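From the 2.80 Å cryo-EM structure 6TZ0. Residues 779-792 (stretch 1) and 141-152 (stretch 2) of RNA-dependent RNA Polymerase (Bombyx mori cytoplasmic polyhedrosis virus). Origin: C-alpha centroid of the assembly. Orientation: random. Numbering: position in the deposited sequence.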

# COMPACT_ATOMS: atom_id res chain seq x y z
N MET A 779 -0.07 22.22 -28.06
CA MET A 779 1.12 23.01 -28.37
C MET A 779 2.16 22.91 -27.25
O MET A 779 3.37 22.84 -27.52
CB MET A 779 0.74 24.46 -28.63
CG MET A 779 1.89 25.31 -29.11
SD MET A 779 1.40 26.95 -29.62
CE MET A 779 0.57 26.56 -31.15
N LEU A 780 1.70 22.86 -26.00
CA LEU A 780 2.61 22.74 -24.87
C LEU A 780 3.32 21.39 -24.87
O LEU A 780 4.53 21.32 -24.61
CB LEU A 780 1.83 22.93 -23.57
CG LEU A 780 2.61 22.92 -22.27
CD1 LEU A 780 3.60 24.05 -22.26
CD2 LEU A 780 1.65 23.06 -21.13
N GLY A 781 2.59 20.31 -25.18
CA GLY A 781 3.23 19.02 -25.31
C GLY A 781 4.18 18.92 -26.49
O GLY A 781 5.22 18.25 -26.40
N PHE A 782 3.85 19.59 -27.60
CA PHE A 782 4.77 19.65 -28.73
C PHE A 782 6.07 20.35 -28.37
O PHE A 782 7.15 19.89 -28.75
CB PHE A 782 4.12 20.35 -29.92
CG PHE A 782 5.08 20.63 -31.06
CD1 PHE A 782 5.55 19.61 -31.86
CD2 PHE A 782 5.49 21.93 -31.32
CE1 PHE A 782 6.42 19.88 -32.90
CE2 PHE A 782 6.35 22.20 -32.35
CZ PHE A 782 6.82 21.17 -33.14
N PHE A 783 6.00 21.45 -27.62
CA PHE A 783 7.24 22.13 -27.27
C PHE A 783 8.01 21.43 -26.17
O PHE A 783 9.25 21.51 -26.15
CB PHE A 783 6.98 23.58 -26.90
CG PHE A 783 6.82 24.46 -28.09
CD1 PHE A 783 7.91 24.76 -28.88
CD2 PHE A 783 5.59 25.00 -28.42
CE1 PHE A 783 7.78 25.56 -29.98
CE2 PHE A 783 5.46 25.81 -29.51
CZ PHE A 783 6.56 26.09 -30.29
N CYS A 784 7.34 20.70 -25.27
CA CYS A 784 8.13 19.95 -24.29
C CYS A 784 8.72 18.69 -24.91
O CYS A 784 9.65 18.10 -24.35
CB CYS A 784 7.31 19.60 -23.06
SG CYS A 784 6.15 18.26 -23.27
N GLY A 785 8.19 18.25 -26.05
CA GLY A 785 8.89 17.23 -26.82
C GLY A 785 9.99 17.80 -27.69
O GLY A 785 11.00 17.13 -27.95
N ALA A 786 9.83 19.04 -28.15
CA ALA A 786 10.80 19.67 -29.04
C ALA A 786 12.00 20.24 -28.31
O ALA A 786 13.07 20.39 -28.92
CB ALA A 786 10.14 20.79 -29.84
N ILE A 787 11.86 20.54 -27.02
CA ILE A 787 13.00 21.07 -26.28
C ILE A 787 13.56 20.08 -25.24
O ILE A 787 14.75 19.78 -25.25
CB ILE A 787 12.62 22.40 -25.60
CG1 ILE A 787 12.44 23.48 -26.67
CG2 ILE A 787 13.67 22.81 -24.59
CD1 ILE A 787 11.58 24.64 -26.23
N CYS A 788 12.69 19.58 -24.37
CA CYS A 788 13.08 18.65 -23.31
C CYS A 788 13.58 17.26 -23.71
O CYS A 788 14.52 16.75 -23.11
CB CYS A 788 11.95 18.52 -22.29
SG CYS A 788 11.49 20.09 -21.53
N LEU A 789 12.94 16.64 -24.69
CA LEU A 789 13.30 15.28 -25.11
C LEU A 789 14.15 15.17 -26.38
O LEU A 789 14.31 14.07 -26.91
CB LEU A 789 12.04 14.43 -25.26
CG LEU A 789 11.04 14.45 -24.11
CD1 LEU A 789 9.75 13.77 -24.52
CD2 LEU A 789 11.62 13.77 -22.88
N ARG A 790 14.69 16.28 -26.86
CA ARG A 790 15.46 16.27 -28.11
C ARG A 790 16.97 15.96 -28.08
O ARG A 790 17.59 15.89 -29.14
CB ARG A 790 15.22 17.58 -28.86
CG ARG A 790 15.57 17.52 -30.33
CD ARG A 790 14.94 18.68 -31.08
NE ARG A 790 15.32 18.67 -32.48
CZ ARG A 790 14.93 19.59 -33.36
NH1 ARG A 790 14.15 20.58 -32.96
NH2 ARG A 790 15.31 19.51 -34.62
N ARG A 791 17.56 15.77 -26.91
CA ARG A 791 19.01 15.53 -26.84
C ARG A 791 19.47 14.11 -26.52
O ARG A 791 19.03 13.51 -25.55
CB ARG A 791 19.65 16.48 -25.83
CG ARG A 791 19.60 17.94 -26.22
CD ARG A 791 20.65 18.71 -25.45
NE ARG A 791 21.95 18.06 -25.56
CZ ARG A 791 23.10 18.62 -25.19
NH1 ARG A 791 24.24 17.96 -25.33
NH2 ARG A 791 23.11 19.85 -24.70
N PHE A 792 20.35 13.58 -27.37
CA PHE A 792 20.91 12.25 -27.18
C PHE A 792 22.44 12.23 -27.36
O PHE A 792 22.94 12.67 -28.39
CB PHE A 792 20.26 11.29 -28.18
CG PHE A 792 20.45 9.84 -27.85
CD1 PHE A 792 19.83 9.28 -26.74
CD2 PHE A 792 21.22 9.03 -28.66
CE1 PHE A 792 20.00 7.95 -26.44
CE2 PHE A 792 21.39 7.69 -28.36
CZ PHE A 792 20.78 7.15 -27.25
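Stretch 2 (141-152) RFADLWRELCAV

Stretch 2 begins as a non-helical lead-in, residues 141-144, extended only at Ala-143 and Asp-144, and turns into a helix at Leu-145, with Asp-144 at the N-cap position. That helix, 145-152, runs roughly against helix 779-786: their N-to-C directions differ by 142°, and the axes approach to 8.6 Å. The register follows from this direction. Val-152 lies near Leu-780, Ala-151 near Cys-784, and Ala-143, in the lead-in, near Cys-788.

Cys-788 has the most surface covered. Cys-788 CB lies 4.0 Å from Phe-142 CB and 4.0 Å from Ala-143 CB. Cys-788 SG reaches the helix, 3.8 Å from Arg-147 O, 3.8 Å from Glu-148 CG and 4.2 Å from Ala-151 CB. One compact side chain thus touches both the lead-in and the helix. The lead-in is also tied to the helix from within, since Phe-142 N donates to Glu-148 OE2 at 3.2 Å.

Ala-151 supplies the close-packing rule. Its methyl points toward stretch 1, and its CB lies 3.9 Å from Cys-784 CA; a side chain this short lets the two backbones come to 5.2 Å, CA of Ala-151 to CA of Cys-784. Ile-787 packs alongside, its CD1 3.8 Å from Ala-151 CA and its CG2 3.7 Å from Arg-147 O. At the far end, Leu-780 CD1 rests 4.1 Å from Val-152 CA.

Arg-147 is covered slightly more than Ala-151, but the tip of its side chain meets a like charge: its NH1 stands 3.6 Å from Arg-791 NH2. Phe-142, similarly covered, sets its CD1 3.7 Å from Leu-789 CD2. No hydrogen bond crosses between the stretches; the 600 Å² they bury rests largely on apolar fit.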

# COMPACT_ATOMS: atom_id res chain seq x y z
N ARG A 141 10.65 16.15 -14.40
CA ARG A 141 10.16 14.94 -15.05
C ARG A 141 10.94 14.58 -16.30
O ARG A 141 11.23 13.39 -16.52
CB ARG A 141 8.67 15.09 -15.37
CG ARG A 141 8.03 13.81 -15.87
CD ARG A 141 6.55 13.97 -16.07
NE ARG A 141 5.83 14.11 -14.81
CZ ARG A 141 5.37 13.09 -14.10
NH1 ARG A 141 5.53 11.84 -14.52
NH2 ARG A 141 4.72 13.31 -12.97
N PHE A 142 11.33 15.55 -17.12
CA PHE A 142 11.87 15.22 -18.43
C PHE A 142 13.31 15.65 -18.62
O PHE A 142 14.11 14.89 -19.17
CB PHE A 142 10.99 15.83 -19.52
CG PHE A 142 9.59 15.30 -19.53
CD1 PHE A 142 9.34 14.00 -19.92
CD2 PHE A 142 8.53 16.11 -19.18
CE1 PHE A 142 8.05 13.51 -19.94
CE2 PHE A 142 7.25 15.63 -19.20
CZ PHE A 142 7.01 14.33 -19.59
N ALA A 143 13.67 16.85 -18.19
CA ALA A 143 14.99 17.40 -18.46
C ALA A 143 15.37 18.27 -17.27
O ALA A 143 14.80 18.14 -16.19
CB ALA A 143 15.01 18.16 -19.79
N ASP A 144 16.34 19.16 -17.47
CA ASP A 144 16.63 20.16 -16.47
C ASP A 144 15.46 21.14 -16.35
O ASP A 144 14.62 21.25 -17.24
CB ASP A 144 17.92 20.91 -16.81
CG ASP A 144 19.14 20.02 -16.69
OD1 ASP A 144 19.12 19.08 -15.88
OD2 ASP A 144 20.13 20.27 -17.41
N LEU A 145 15.43 21.86 -15.24
CA LEU A 145 14.30 22.73 -14.94
C LEU A 145 14.27 23.96 -15.83
O LEU A 145 13.18 24.47 -16.15
CB LEU A 145 14.32 23.12 -13.46
CG LEU A 145 15.27 24.16 -12.86
CD1 LEU A 145 14.79 24.51 -11.48
CD2 LEU A 145 16.71 23.69 -12.79
N TRP A 146 15.43 24.44 -16.27
CA TRP A 146 15.44 25.59 -17.16
C TRP A 146 14.97 25.22 -18.55
O TRP A 146 14.37 26.05 -19.23
CB TRP A 146 16.82 26.24 -17.21
CG TRP A 146 17.29 26.76 -15.89
CD1 TRP A 146 18.26 26.24 -15.10
CD2 TRP A 146 16.74 27.86 -15.16
NE1 TRP A 146 18.39 26.97 -13.95
CE2 TRP A 146 17.46 27.97 -13.96
CE3 TRP A 146 15.73 28.79 -15.42
CZ2 TRP A 146 17.20 28.96 -13.02
CZ3 TRP A 146 15.46 29.76 -14.49
CH2 TRP A 146 16.20 29.84 -13.30
N ARG A 147 15.18 23.97 -18.97
CA ARG A 147 14.65 23.52 -20.25
C ARG A 147 13.14 23.40 -20.22
O ARG A 147 12.46 23.70 -21.20
CB ARG A 147 15.29 22.19 -20.63
CG ARG A 147 16.76 22.30 -20.90
CD ARG A 147 17.36 20.97 -21.25
NE ARG A 147 18.79 21.08 -21.45
CZ ARG A 147 19.59 20.06 -21.68
NH1 ARG A 147 20.89 20.25 -21.85
NH2 ARG A 147 19.10 18.83 -21.74
N GLU A 148 12.59 22.97 -19.08
CA GLU A 148 11.14 22.90 -18.93
C GLU A 148 10.52 24.29 -18.89
O GLU A 148 9.46 24.52 -19.49
CB GLU A 148 10.79 22.11 -17.67
CG GLU A 148 11.23 20.66 -17.74
CD GLU A 148 10.85 19.87 -16.52
OE1 GLU A 148 10.33 20.46 -15.56
OE2 GLU A 148 11.07 18.64 -16.51
N LEU A 149 11.19 25.25 -18.23
CA LEU A 149 10.71 26.62 -18.26
C LEU A 149 10.82 27.22 -19.66
O LEU A 149 9.95 27.99 -20.08
CB LEU A 149 11.48 27.46 -17.23
CG LEU A 149 10.99 28.89 -17.03
CD1 LEU A 149 9.57 28.90 -16.52
CD2 LEU A 149 11.89 29.65 -16.08
N CYS A 150 11.87 26.86 -20.40
CA CYS A 150 11.99 27.28 -21.80
C CYS A 150 10.88 26.70 -22.66
O CYS A 150 10.38 27.38 -23.56
CB CYS A 150 13.35 26.87 -22.38
SG CYS A 150 14.75 27.86 -21.85
N ALA A 151 10.45 25.47 -22.37
CA ALA A 151 9.34 24.87 -23.12
C ALA A 151 8.04 25.61 -22.86
O ALA A 151 7.28 25.89 -23.81
CB ALA A 151 9.21 23.39 -22.76
N VAL A 152 7.77 25.96 -21.60
CA VAL A 152 6.54 26.68 -21.25
C VAL A 152 6.53 28.07 -21.89
O VAL A 152 5.54 28.49 -22.50
CB VAL A 152 6.37 26.76 -19.73
CG1 VAL A 152 5.18 27.60 -19.36
CG2 VAL A 152 6.19 25.38 -19.16